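Local coordinates for pyrrolidone-carboxylate peptidase (Pyrococcus furiosus, PDB 1X10), which removes the N-terminal pyroglutamyl (5-oxoproline) group from peptides as a cytoplasmic thiol protease, generally except where the next residue is proline, at residues Asn135-Tyr140 with Tyr144-Ser149; Arg39-Val44 with Lys49-Lys54; Met121-Glu126 with Val196-Glu201; Glu172-Lys177 with Gly181-Ser186; Lys54-Ile59 with Gly157-Ser162. The protein carries 3 engineered substitutions. All blocks are in the same frame, centred on the assembly; numbering follows the deposited sequence.

From the N terminus, contact 2 closes first: a short local loop between the end of strand 34-41 and helix 47-59. The same helix opens contact 5, which shares Lys54 with contact 2 and closes nearly a hundred residues later in the loop leading into strand 161-167. Contact 3 opens within that span, at helix 117-126, and closes on helix 189-206, so contacts 3 and 5 cross. Contact 1, which ties the loop after strand 131-134 to helix 141-156, falls inside both long loops; contact 4, a turn at a subunit interface, falls inside contact 3 alone. Contact 2 lays helix 47-59 against the end of strand 34-41, while contact 3 pairs two helices on the opposite side of the chain's centre from contacts 1 and 2.

Contact 1 of 5, residues Asn135-Tyr140 with Tyr144-Ser149; sequences NSAGLY and YVMYLS
Tyr144 meets the loop through its backbone: its N donates to Tyr140 O at 3.2 Å, the bond that ties the N-cap residue to the first turn of helix 141-156. The CB of Tyr144 rests 3.3 Å from Tyr140 O as well. With CG anti to the backbone N (chi1 -180°) the phenol is carried away from the loop, where Leu148 CD1 sits 3.7 Å above the centre of one ring face, Phe45 meets the ring edge-to-face and the hydroxyl bonds to the backbone N of Gly46. Two residues on, Met146 sends a fully extended chain toward the loop, so that SD comes within 4.2 Å of Ala137 CB; the Met146 side chain also packs on Phe164 and Ala82. The loop in front is shaped by an ST turn, in which Ser136 OG accepts from Gly138 N at 3.2 Å, and Gly138 itself has backbone angles that call for glycine. Ala137 lies beside the side chains of Glu79 and His166. Loop and helix start thus border the active site of the C15 peptidases, a Cys-His-Glu triad whose nucleophile belongs at the N-terminal end of this helix, at the position occupied here by the engineered Ser142.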
# COMPACT_ATOMS: atom_id res chain seq x y z
N ASN A 135 5.62 10.24 -13.17
CA ASN A 135 5.03 11.40 -13.83
C ASN A 135 4.85 12.61 -12.92
O ASN A 135 4.23 13.61 -13.30
CB ASN A 135 3.72 10.99 -14.49
CG ASN A 135 3.95 10.00 -15.61
OD1 ASN A 135 3.23 9.00 -15.74
ND2 ASN A 135 4.96 10.26 -16.43
N SER A 136 5.39 12.51 -11.71
CA SER A 136 5.36 13.62 -10.76
C SER A 136 6.50 13.44 -9.77
O SER A 136 6.59 12.42 -9.09
CB SER A 136 4.05 13.68 -9.99
OG SER A 136 4.12 14.71 -9.01
N ALA A 137 7.38 14.44 -9.70
CA ALA A 137 8.51 14.40 -8.78
C ALA A 137 8.11 15.09 -7.48
O ALA A 137 8.97 15.43 -6.65
CB ALA A 137 9.71 15.09 -9.41
N GLY A 138 6.81 15.29 -7.30
CA GLY A 138 6.32 15.97 -6.12
C GLY A 138 6.42 17.46 -6.36
O GLY A 138 6.74 17.89 -7.47
N LEU A 139 6.14 18.26 -5.33
CA LEU A 139 6.21 19.72 -5.45
C LEU A 139 7.03 20.28 -4.29
O LEU A 139 6.78 21.39 -3.79
CB LEU A 139 4.80 20.33 -5.43
CG LEU A 139 3.90 19.93 -6.61
CD1 LEU A 139 2.50 20.56 -6.48
CD2 LEU A 139 4.55 20.40 -7.88
N TYR A 140 8.02 19.49 -3.87
CA TYR A 140 8.91 19.84 -2.78
C TYR A 140 10.28 20.20 -3.37
O TYR A 140 10.35 20.75 -4.47
CB TYR A 140 9.00 18.64 -1.82
CG TYR A 140 9.68 18.89 -0.48
CD1 TYR A 140 9.29 19.94 0.35
CD2 TYR A 140 10.67 18.02 -0.01
CE1 TYR A 140 9.86 20.12 1.61
CE2 TYR A 140 11.25 18.19 1.25
CZ TYR A 140 10.84 19.24 2.05
OH TYR A 140 11.41 19.41 3.30
N TYR A 144 11.68 21.11 -7.36
CA TYR A 144 12.23 22.46 -7.36
C TYR A 144 13.55 22.48 -8.13
O TYR A 144 13.73 23.26 -9.07
CB TYR A 144 12.43 22.91 -5.91
CG TYR A 144 12.99 24.29 -5.67
CD1 TYR A 144 12.21 25.44 -5.89
CD2 TYR A 144 14.27 24.46 -5.15
CE1 TYR A 144 12.69 26.71 -5.56
CE2 TYR A 144 14.76 25.72 -4.82
CZ TYR A 144 13.97 26.84 -5.02
OH TYR A 144 14.45 28.07 -4.65
N VAL A 145 14.48 21.61 -7.74
CA VAL A 145 15.77 21.56 -8.42
C VAL A 145 15.64 21.01 -9.84
O VAL A 145 16.31 21.49 -10.76
CB VAL A 145 16.78 20.69 -7.63
CG1 VAL A 145 17.11 21.36 -6.30
CG2 VAL A 145 16.22 19.31 -7.40
N MET A 146 14.77 20.03 -10.03
CA MET A 146 14.57 19.47 -11.36
C MET A 146 14.11 20.56 -12.34
O MET A 146 14.62 20.65 -13.46
CB MET A 146 13.52 18.35 -11.33
CG MET A 146 13.33 17.65 -12.68
SD MET A 146 11.97 16.46 -12.67
CE MET A 146 12.02 15.92 -14.40
N TYR A 147 13.16 21.38 -11.90
CA TYR A 147 12.64 22.45 -12.74
C TYR A 147 13.69 23.51 -13.04
O TYR A 147 13.86 23.92 -14.19
CB TYR A 147 11.42 23.11 -12.07
CG TYR A 147 10.76 24.15 -12.94
CD1 TYR A 147 9.77 23.80 -13.86
CD2 TYR A 147 11.19 25.48 -12.92
CE1 TYR A 147 9.24 24.73 -14.74
CE2 TYR A 147 10.66 26.43 -13.80
CZ TYR A 147 9.69 26.04 -14.71
OH TYR A 147 9.20 26.96 -15.61
N LEU A 148 14.39 23.97 -12.00
CA LEU A 148 15.42 24.99 -12.17
C LEU A 148 16.53 24.52 -13.10
O LEU A 148 17.04 25.30 -13.91
CB LEU A 148 16.01 25.38 -10.80
CG LEU A 148 15.07 26.20 -9.91
CD1 LEU A 148 15.59 26.25 -8.47
CD2 LEU A 148 14.95 27.60 -10.49
N SER A 149 16.88 23.25 -13.01
CA SER A 149 17.93 22.72 -13.88
C SER A 149 17.47 22.73 -15.33
O SER A 149 18.20 23.17 -16.23
CB SER A 149 18.31 21.29 -13.45
OG SER A 149 19.43 20.82 -14.17

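Contact 2 of 5, residues Arg39-Val44 with Lys49-Lys54; sequences RVLPVV and KEVLEK
Leu41 and Val51 run past one another in opposite directions, the leucine reaching from the strand end to the helix while the valine reaches from the helix to the strand. The branch that touches is Leu41 CD2, which lies 3.5 Å from Val51 CG1, a tight methyl-to-methyl approach, and 4.0 Å from Val51 CB. The same CD2 comes up to the helix backbone, 4.2 Å from Leu52 N. Val51 turns its other methyl elsewhere: with CG1 anti to the backbone N (chi1 179°), CG2 points at the proline ring, and Pro42 CD meets it at 4.1 Å. One valine therefore serves two neighbours with two separate branches. The setting is the first half of a beta-alpha-beta crossover, in which strand 34-41 leads through helix 47-59 to strand 63-69, with strand 2-8 lying between the two parallel strands. Thr6 and Phe8 of that central strand also touch Leu41, which is thereby enclosed between sheet and helix. Leu52 turns toward helix 141-156 and packs on Leu148, linking the neighbouring helices. Beyond Pro42 the chain bends through an inverse gamma turn centred on Val43, marked by a weak bond from Val44 N to Pro42 O at 3.0 Å, and Val43 N hydrogen-bonds to the carboxylate of Glu9.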
# COMPACT_ATOMS: atom_id res chain seq x y z
N ARG A 39 27.84 16.80 -6.19
CA ARG A 39 27.61 17.86 -5.22
C ARG A 39 26.34 17.63 -4.41
O ARG A 39 25.35 17.11 -4.92
CB ARG A 39 27.53 19.21 -5.93
CG ARG A 39 28.80 19.59 -6.69
CD ARG A 39 29.91 20.02 -5.74
NE ARG A 39 31.02 20.63 -6.45
CZ ARG A 39 32.00 19.97 -7.04
NH1 ARG A 39 32.03 18.64 -7.01
NH2 ARG A 39 32.96 20.63 -7.69
N VAL A 40 26.37 18.03 -3.14
CA VAL A 40 25.22 17.87 -2.27
C VAL A 40 24.47 19.19 -2.14
O VAL A 40 25.08 20.25 -1.98
CB VAL A 40 25.66 17.40 -0.86
CG1 VAL A 40 24.43 17.15 0.02
CG2 VAL A 40 26.49 16.14 -0.97
N LEU A 41 23.14 19.13 -2.23
CA LEU A 41 22.31 20.32 -2.13
C LEU A 41 21.53 20.36 -0.82
O LEU A 41 21.16 19.31 -0.28
CB LEU A 41 21.32 20.37 -3.29
CG LEU A 41 21.93 20.40 -4.69
CD1 LEU A 41 20.81 20.31 -5.74
CD2 LEU A 41 22.74 21.68 -4.86
N PRO A 42 21.27 21.56 -0.29
CA PRO A 42 20.52 21.66 0.96
C PRO A 42 19.04 21.47 0.65
O PRO A 42 18.59 21.79 -0.45
CB PRO A 42 20.83 23.08 1.43
CG PRO A 42 20.90 23.83 0.12
CD PRO A 42 21.72 22.89 -0.75
N VAL A 43 18.28 20.94 1.61
CA VAL A 43 16.85 20.75 1.40
C VAL A 43 16.21 22.02 1.97
O VAL A 43 15.53 22.01 3.00
CB VAL A 43 16.33 19.50 2.15
CG1 VAL A 43 14.83 19.33 1.91
CG2 VAL A 43 17.07 18.26 1.65
N VAL A 44 16.45 23.12 1.26
CA VAL A 44 15.98 24.44 1.66
C VAL A 44 15.63 25.26 0.44
O VAL A 44 16.47 25.46 -0.44
CB VAL A 44 17.09 25.19 2.44
CG1 VAL A 44 16.59 26.57 2.86
CG2 VAL A 44 17.53 24.36 3.65
N LYS A 49 18.46 26.81 -4.63
CA LYS A 49 18.55 27.43 -5.95
C LYS A 49 19.90 28.12 -6.11
O LYS A 49 20.55 28.01 -7.15
CB LYS A 49 17.43 28.46 -6.14
CG LYS A 49 17.40 29.07 -7.54
CD LYS A 49 16.17 29.92 -7.77
CE LYS A 49 16.31 31.29 -7.16
NZ LYS A 49 17.30 32.11 -7.91
N GLU A 50 20.33 28.84 -5.08
CA GLU A 50 21.61 29.55 -5.10
C GLU A 50 22.74 28.57 -5.38
O GLU A 50 23.55 28.78 -6.28
CB GLU A 50 21.88 30.23 -3.76
CG GLU A 50 20.91 31.33 -3.39
CD GLU A 50 21.24 31.94 -2.04
OE1 GLU A 50 22.39 32.38 -1.85
OE2 GLU A 50 20.34 31.98 -1.16
N VAL A 51 22.80 27.52 -4.57
CA VAL A 51 23.84 26.50 -4.72
C VAL A 51 23.77 25.86 -6.10
O VAL A 51 24.80 25.69 -6.76
CB VAL A 51 23.70 25.41 -3.63
CG1 VAL A 51 24.78 24.36 -3.80
CG2 VAL A 51 23.79 26.04 -2.25
N LEU A 52 22.57 25.51 -6.53
CA LEU A 52 22.37 24.87 -7.83
C LEU A 52 22.92 25.77 -8.95
O LEU A 52 23.71 25.33 -9.78
CB LEU A 52 20.88 24.62 -8.08
CG LEU A 52 20.43 23.51 -9.05
CD1 LEU A 52 19.14 23.95 -9.72
CD2 LEU A 52 21.49 23.22 -10.08
N GLU A 53 22.47 27.02 -8.96
CA GLU A 53 22.91 27.98 -9.98
C GLU A 53 24.42 28.14 -9.98
O GLU A 53 25.05 28.09 -11.04
CB GLU A 53 22.25 29.34 -9.74
CG GLU A 53 20.73 29.35 -9.78
CD GLU A 53 20.15 28.83 -11.09
OE1 GLU A 53 20.81 28.98 -12.14
OE2 GLU A 53 19.03 28.29 -11.07
N LYS A 54 25.00 28.35 -8.81
CA LYS A 54 26.44 28.53 -8.69
C LYS A 54 27.18 27.31 -9.23
O LYS A 54 28.16 27.43 -9.96
CB LYS A 54 26.84 28.78 -7.24
CG LYS A 54 26.24 30.04 -6.64
CD LYS A 54 26.64 30.21 -5.18
CE LYS A 54 25.88 31.35 -4.52
NZ LYS A 54 26.11 32.65 -5.21

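Contact 3 of 5, residues Met121-Glu126 with Val196-Glu201; sequences MKKLHE and VKVAIE
Val198 CG1 overlaps two neighbours on the facing helix, lying 3.6 Å from Lys123 CG and 3.7 Å from Leu124 CD2. It belongs to a helix-helix interface within the three-layer alpha/beta/alpha architecture of the subunit, where helices 117-126 and 189-206 pack against each other as well as against the sheet. Val198 is the main contributor from its helix: its side chain and that of Leu124 cross obliquely, and Leu124 CD2 also reaches Val198 CB at 3.7 Å. Leu124 gets there because CG stands anti to the carbonyl carbon (chi1 -69°), which brings the end of the side chain closer to the opposite helix than its CB alone would suggest. Behind this pair each helix has its own grip on the sheet, Leu124 touching Ala131 at one strand, and Val196 and Ile200 reaching strands 2-8 and 63-69. Away from Val198, His125 bonds through NE2 to Ala131 O and packs on Ile178 of a neighbouring subunit. Lys123 does two jobs. Its methylenes lie across the valine, and bends at chi2 (61°) and chi4 steer the chain on toward Glu201, yet the charges stop short of contact, with NZ of Lys123 4.9 Å from Glu201 OE2. One water fills the interval, accepting from Lys123 NZ at 2.6 Å and donating to Glu201 OE2 at 2.6 Å.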
# COMPACT_ATOMS: atom_id res chain seq x y z
N MET A 121 15.64 3.40 -18.33
CA MET A 121 14.80 2.40 -17.69
C MET A 121 15.08 1.01 -18.27
O MET A 121 15.16 0.02 -17.54
CB MET A 121 13.31 2.75 -17.88
CG MET A 121 12.36 1.69 -17.31
SD MET A 121 10.59 2.16 -17.34
CE MET A 121 10.16 1.76 -19.05
N LYS A 122 15.24 0.95 -19.58
CA LYS A 122 15.51 -0.30 -20.26
C LYS A 122 16.84 -0.92 -19.81
O LYS A 122 16.91 -2.12 -19.54
CB LYS A 122 15.51 -0.08 -21.77
CG LYS A 122 15.60 -1.35 -22.61
CD LYS A 122 17.00 -1.92 -22.63
CE LYS A 122 17.97 -1.02 -23.40
NZ LYS A 122 19.36 -1.56 -23.42
N LYS A 123 17.88 -0.10 -19.72
CA LYS A 123 19.18 -0.61 -19.29
C LYS A 123 19.15 -1.07 -17.84
O LYS A 123 19.74 -2.09 -17.48
CB LYS A 123 20.26 0.47 -19.47
CG LYS A 123 21.67 -0.05 -19.35
CD LYS A 123 21.94 -1.10 -20.43
CE LYS A 123 23.35 -1.66 -20.32
NZ LYS A 123 24.38 -0.61 -20.55
N LEU A 124 18.47 -0.31 -16.98
CA LEU A 124 18.37 -0.69 -15.58
C LEU A 124 17.71 -2.07 -15.48
O LEU A 124 18.18 -2.93 -14.74
CB LEU A 124 17.55 0.35 -14.80
CG LEU A 124 18.25 1.71 -14.63
CD1 LEU A 124 17.31 2.70 -13.95
CD2 LEU A 124 19.53 1.53 -13.82
N HIS A 125 16.64 -2.27 -16.25
CA HIS A 125 15.94 -3.56 -16.25
C HIS A 125 16.87 -4.69 -16.69
O HIS A 125 16.82 -5.80 -16.15
CB HIS A 125 14.72 -3.49 -17.17
CG HIS A 125 13.61 -2.64 -16.64
ND1 HIS A 125 12.41 -2.49 -17.30
CD2 HIS A 125 13.51 -1.90 -15.51
CE1 HIS A 125 11.62 -1.70 -16.59
NE2 HIS A 125 12.26 -1.34 -15.50
N GLU A 126 17.72 -4.42 -17.67
CA GLU A 126 18.66 -5.42 -18.15
C GLU A 126 19.68 -5.75 -17.07
O GLU A 126 20.25 -6.83 -17.05
CB GLU A 126 19.37 -4.92 -19.41
CG GLU A 126 18.44 -4.82 -20.61
CD GLU A 126 19.11 -4.24 -21.83
OE1 GLU A 126 18.46 -4.21 -22.90
OE2 GLU A 126 20.28 -3.81 -21.74
N VAL A 196 22.26 5.03 -10.60
CA VAL A 196 22.67 6.37 -11.01
C VAL A 196 23.85 6.28 -11.98
O VAL A 196 23.91 7.03 -12.95
CB VAL A 196 23.06 7.23 -9.78
CG1 VAL A 196 23.57 8.60 -10.23
CG2 VAL A 196 21.85 7.41 -8.87
N LYS A 197 24.79 5.37 -11.72
CA LYS A 197 25.94 5.21 -12.60
C LYS A 197 25.45 4.79 -13.99
O LYS A 197 25.93 5.28 -15.01
CB LYS A 197 26.90 4.14 -12.07
CG LYS A 197 27.69 4.56 -10.84
CD LYS A 197 28.70 3.48 -10.45
CE LYS A 197 29.42 3.84 -9.15
NZ LYS A 197 30.33 2.76 -8.68
N VAL A 198 24.48 3.88 -14.02
CA VAL A 198 23.93 3.42 -15.29
C VAL A 198 23.26 4.56 -16.05
O VAL A 198 23.43 4.68 -17.26
CB VAL A 198 22.90 2.29 -15.07
CG1 VAL A 198 22.18 1.98 -16.38
CG2 VAL A 198 23.61 1.04 -14.54
N ALA A 199 22.51 5.39 -15.34
CA ALA A 199 21.83 6.53 -15.96
C ALA A 199 22.86 7.45 -16.62
O ALA A 199 22.64 7.95 -17.72
CB ALA A 199 21.02 7.30 -14.92
N ILE A 200 23.96 7.69 -15.92
CA ILE A 200 25.02 8.56 -16.45
C ILE A 200 25.60 7.95 -17.73
O ILE A 200 25.77 8.64 -18.74
CB ILE A 200 26.15 8.74 -15.41
CG1 ILE A 200 25.61 9.45 -14.16
CG2 ILE A 200 27.29 9.55 -16.02
CD1 ILE A 200 26.59 9.51 -13.01
N GLU A 201 25.92 6.67 -17.68
CA GLU A 201 26.48 5.96 -18.83
C GLU A 201 25.55 6.04 -20.04
O GLU A 201 25.99 6.34 -21.15
CB GLU A 201 26.74 4.50 -18.47
CG GLU A 201 27.73 4.31 -17.34
CD GLU A 201 27.80 2.88 -16.83
OE1 GLU A 201 28.60 2.63 -15.91
OE2 GLU A 201 27.07 2.01 -17.35
O HOH W 1 25.11 1.30 -18.97

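Contact 4 of 5, residues Glu172-Lys177 with Gly181-Ser186; sequences EQIIDK and GQVPPS
A turn at a subunit interface brings Ile174 and Lys177, from the segment 172-177, against the extended chain of Val183, Pro184 and Ser186 that follows it. Ile174 makes the largest share of the contact, its atoms dividing the partners between them. CG1 of Ile174 faces Ser186 CB at 3.7 Å. CG2 of Ile174 meets Val183 CG1 at 3.8 Å, the two side chains crossing at about a right angle. Beyond CG1, Ile174 CD1, folded back by chi2 of -59°, slides along the proline ring to lie 3.6 Å from Pro184 CG and 3.5 Å from Pro184 O. With an alanine here CG1, CG2 and CD1 would all be missing, and Val183, Pro184 and Ser186 would probably be left facing a gap between the arms of the turn. The loop reverses at Gly181, whose phi of 142° suits glycine alone, and this excursion before helix 189-206 is part of how subunits of the tetramer meet: Val183 O accepts from Ser74 OG of a neighbouring subunit, and Pro185 packs on Pro185 of that subunit. Lys177 adds its CB, 4.1 Å from Pro184 CD, before the chain bends at chi2 and takes NZ away to a salt bridge with Glu14 and a weak bond to Tyr169 OH. Lys177 O and Gln182 O, two acceptors, lie 3.3 Å apart.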
# COMPACT_ATOMS: atom_id res chain seq x y z
N GLU A 172 18.69 0.33 6.06
CA GLU A 172 18.96 0.84 7.40
C GLU A 172 18.01 1.95 7.84
O GLU A 172 17.83 2.17 9.04
CB GLU A 172 20.40 1.33 7.51
CG GLU A 172 20.79 2.38 6.49
CD GLU A 172 22.27 2.68 6.51
OE1 GLU A 172 22.70 3.53 7.32
OE2 GLU A 172 23.01 2.04 5.73
N GLN A 173 17.40 2.64 6.88
CA GLN A 173 16.47 3.72 7.21
C GLN A 173 15.10 3.19 7.65
O GLN A 173 14.29 3.93 8.20
CB GLN A 173 16.27 4.63 6.00
CG GLN A 173 17.51 5.44 5.61
CD GLN A 173 17.22 6.39 4.47
OE1 GLN A 173 17.05 5.98 3.32
NE2 GLN A 173 17.16 7.69 4.78
N ILE A 174 14.85 1.90 7.40
CA ILE A 174 13.58 1.28 7.74
C ILE A 174 13.50 0.83 9.20
O ILE A 174 12.41 0.78 9.80
CB ILE A 174 13.30 0.05 6.84
CG1 ILE A 174 13.42 0.44 5.36
CG2 ILE A 174 11.92 -0.51 7.13
CD1 ILE A 174 12.49 1.55 4.93
N ILE A 175 14.64 0.49 9.78
CA ILE A 175 14.70 -0.00 11.15
C ILE A 175 13.81 0.70 12.18
O ILE A 175 12.96 0.05 12.79
CB ILE A 175 16.15 -0.01 11.67
CG1 ILE A 175 17.06 -0.76 10.69
CG2 ILE A 175 16.21 -0.69 13.04
CD1 ILE A 175 16.55 -2.14 10.30
N ASP A 176 13.97 2.00 12.37
CA ASP A 176 13.15 2.70 13.35
C ASP A 176 11.71 2.97 12.92
O ASP A 176 10.92 3.53 13.68
CB ASP A 176 13.81 4.01 13.79
CG ASP A 176 14.02 4.97 12.64
OD1 ASP A 176 13.03 5.26 11.92
OD2 ASP A 176 15.16 5.45 12.46
N LYS A 177 11.36 2.58 11.70
CA LYS A 177 10.00 2.78 11.19
C LYS A 177 9.13 1.61 11.63
O LYS A 177 7.92 1.75 11.85
CB LYS A 177 10.00 2.81 9.66
CG LYS A 177 11.01 3.74 9.03
CD LYS A 177 10.59 5.18 9.14
CE LYS A 177 11.59 6.08 8.45
NZ LYS A 177 11.13 7.49 8.50
N GLY A 181 4.78 1.72 13.17
CA GLY A 181 3.51 1.41 12.54
C GLY A 181 3.50 0.63 11.24
O GLY A 181 2.82 -0.39 11.14
N GLN A 182 4.24 1.11 10.25
CA GLN A 182 4.28 0.44 8.96
C GLN A 182 5.71 0.18 8.48
O GLN A 182 6.67 0.75 9.01
CB GLN A 182 3.56 1.30 7.92
CG GLN A 182 3.63 0.76 6.50
CD GLN A 182 2.94 -0.57 6.34
OE1 GLN A 182 3.03 -1.20 5.30
NE2 GLN A 182 2.25 -1.00 7.39
N VAL A 183 5.85 -0.70 7.49
CA VAL A 183 7.17 -1.01 6.95
C VAL A 183 7.26 -0.61 5.48
O VAL A 183 6.83 -1.35 4.59
CB VAL A 183 7.49 -2.51 7.07
CG1 VAL A 183 8.94 -2.75 6.67
CG2 VAL A 183 7.25 -2.99 8.49
N PRO A 184 7.82 0.57 5.20
CA PRO A 184 7.95 1.02 3.82
C PRO A 184 9.00 0.21 3.05
O PRO A 184 9.88 -0.42 3.64
CB PRO A 184 8.33 2.49 3.96
CG PRO A 184 9.08 2.52 5.25
CD PRO A 184 8.27 1.61 6.14
N PRO A 185 8.92 0.21 1.71
CA PRO A 185 9.85 -0.51 0.84
C PRO A 185 11.24 0.09 0.94
O PRO A 185 11.40 1.24 1.35
CB PRO A 185 9.26 -0.32 -0.55
CG PRO A 185 7.81 -0.01 -0.30
CD PRO A 185 7.88 0.88 0.91
N SER A 186 12.25 -0.68 0.55
CA SER A 186 13.63 -0.20 0.56
C SER A 186 14.39 -0.86 -0.58
O SER A 186 13.93 -1.84 -1.17
CB SER A 186 14.30 -0.49 1.91
OG SER A 186 14.33 -1.88 2.23

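Contact 5 of 5, residues Lys54-Ile59 with Gly157-Ser162; sequences KTLEEI and GYPKMS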
# COMPACT_ATOMS: atom_id res chain seq x y z
N LYS A 54 25.00 28.35 -8.81
CA LYS A 54 26.44 28.53 -8.69
C LYS A 54 27.18 27.31 -9.23
O LYS A 54 28.16 27.43 -9.96
CB LYS A 54 26.84 28.78 -7.24
CG LYS A 54 26.24 30.04 -6.64
CD LYS A 54 26.64 30.21 -5.18
CE LYS A 54 25.88 31.35 -4.52
NZ LYS A 54 26.11 32.65 -5.21
N THR A 55 26.69 26.12 -8.86
CA THR A 55 27.30 24.88 -9.30
C THR A 55 27.25 24.73 -10.82
O THR A 55 28.25 24.40 -11.46
CB THR A 55 26.60 23.67 -8.66
OG1 THR A 55 26.66 23.80 -7.23
CG2 THR A 55 27.29 22.37 -9.06
N LEU A 56 26.07 24.98 -11.40
CA LEU A 56 25.90 24.88 -12.84
C LEU A 56 26.82 25.86 -13.59
O LEU A 56 27.42 25.50 -14.60
CB LEU A 56 24.45 25.16 -13.23
CG LEU A 56 23.43 24.07 -12.87
CD1 LEU A 56 22.03 24.54 -13.23
CD2 LEU A 56 23.77 22.78 -13.59
N GLU A 57 26.92 27.08 -13.08
CA GLU A 57 27.77 28.08 -13.72
C GLU A 57 29.25 27.75 -13.54
O GLU A 57 30.06 28.00 -14.43
CB GLU A 57 27.48 29.47 -13.15
CG GLU A 57 28.37 30.58 -13.71
CD GLU A 57 27.98 31.96 -13.20
OE1 GLU A 57 27.90 32.14 -11.97
OE2 GLU A 57 27.77 32.86 -14.04
N GLU A 58 29.58 27.20 -12.38
CA GLU A 58 30.95 26.83 -12.06
C GLU A 58 31.45 25.70 -12.96
O GLU A 58 32.51 25.80 -13.58
CB GLU A 58 31.03 26.37 -10.60
CG GLU A 58 32.41 25.92 -10.15
CD GLU A 58 32.35 24.99 -8.94
OE1 GLU A 58 31.58 25.28 -8.01
OE2 GLU A 58 33.09 23.98 -8.93
N ILE A 59 30.68 24.62 -13.01
CA ILE A 59 31.03 23.43 -13.78
C ILE A 59 30.59 23.44 -15.24
O ILE A 59 31.30 22.93 -16.10
CB ILE A 59 30.45 22.18 -13.08
CG1 ILE A 59 30.99 22.09 -11.65
CG2 ILE A 59 30.79 20.93 -13.88
CD1 ILE A 59 30.36 21.00 -10.81
N GLY A 157 21.31 27.20 -22.49
CA GLY A 157 21.89 26.32 -23.49
C GLY A 157 22.68 25.15 -22.93
O GLY A 157 23.16 24.30 -23.68
N TYR A 158 22.81 25.10 -21.61
CA TYR A 158 23.51 24.01 -20.94
C TYR A 158 22.90 23.89 -19.55
O TYR A 158 22.46 24.88 -18.97
CB TYR A 158 25.02 24.31 -20.82
CG TYR A 158 25.38 25.34 -19.77
CD1 TYR A 158 25.56 24.98 -18.44
CD2 TYR A 158 25.51 26.69 -20.11
CE1 TYR A 158 25.88 25.92 -17.47
CE2 TYR A 158 25.82 27.65 -19.15
CZ TYR A 158 26.00 27.26 -17.83
OH TYR A 158 26.30 28.20 -16.88
N PRO A 159 22.85 22.67 -18.99
CA PRO A 159 23.33 21.42 -19.60
C PRO A 159 22.46 21.00 -20.78
O PRO A 159 21.30 21.39 -20.88
CB PRO A 159 23.23 20.42 -18.45
CG PRO A 159 22.05 20.92 -17.68
CD PRO A 159 22.30 22.42 -17.65
N LYS A 160 23.03 20.21 -21.69
CA LYS A 160 22.30 19.74 -22.86
C LYS A 160 21.20 18.78 -22.42
O LYS A 160 20.11 18.75 -23.00
CB LYS A 160 23.24 19.01 -23.82
CG LYS A 160 24.44 19.82 -24.27
CD LYS A 160 25.40 18.95 -25.08
CE LYS A 160 26.71 19.68 -25.37
NZ LYS A 160 27.68 18.80 -26.08
N MET A 161 21.50 17.98 -21.39
CA MET A 161 20.53 17.03 -20.85
C MET A 161 20.41 17.23 -19.35
O MET A 161 21.41 17.43 -18.66
CB MET A 161 20.98 15.59 -21.09
CG MET A 161 21.13 15.18 -22.54
SD MET A 161 21.58 13.42 -22.62
CE MET A 161 20.44 12.86 -23.89
N SER A 162 19.18 17.17 -18.86
CA SER A 162 18.92 17.35 -17.43
C SER A 162 17.72 16.50 -17.03
O SER A 162 16.74 16.37 -17.77
CB SER A 162 18.63 18.82 -17.12
OG SER A 162 18.35 19.01 -15.75
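A chi1 of 75° places the CG of Tyr158 between its own backbone N and carbonyl carbon, and a chi2 of 86° turns the ring so that its edge meets Leu56 near the C-terminal end of helix 47-59. Tyr158 CE1 stops 3.3 Å from Leu56 O, which lies near the ring plane. Farther out, Tyr158 OH rests 3.5 Å from Glu57 CA. Next in the chain, Pro159, which follows a cis peptide bond, also approaches the helix, with Pro159 CD 4.3 Å from Leu56 CD2. The contact thus joins helix 47-59 to the loop leading from helix 141-156 into strand 161-167; His152 of helix 141-156 meets the tyrosine ring edge-to-face. Exchanging Tyr158 for a serine is likely to leave Leu56 O and His152 without their aromatic neighbour. An aromatic C-H edge, probably slightly positive, faces a carbonyl oxygen beside apolar contact, so shape rather than strong polar bonding probably holds the two pieces together.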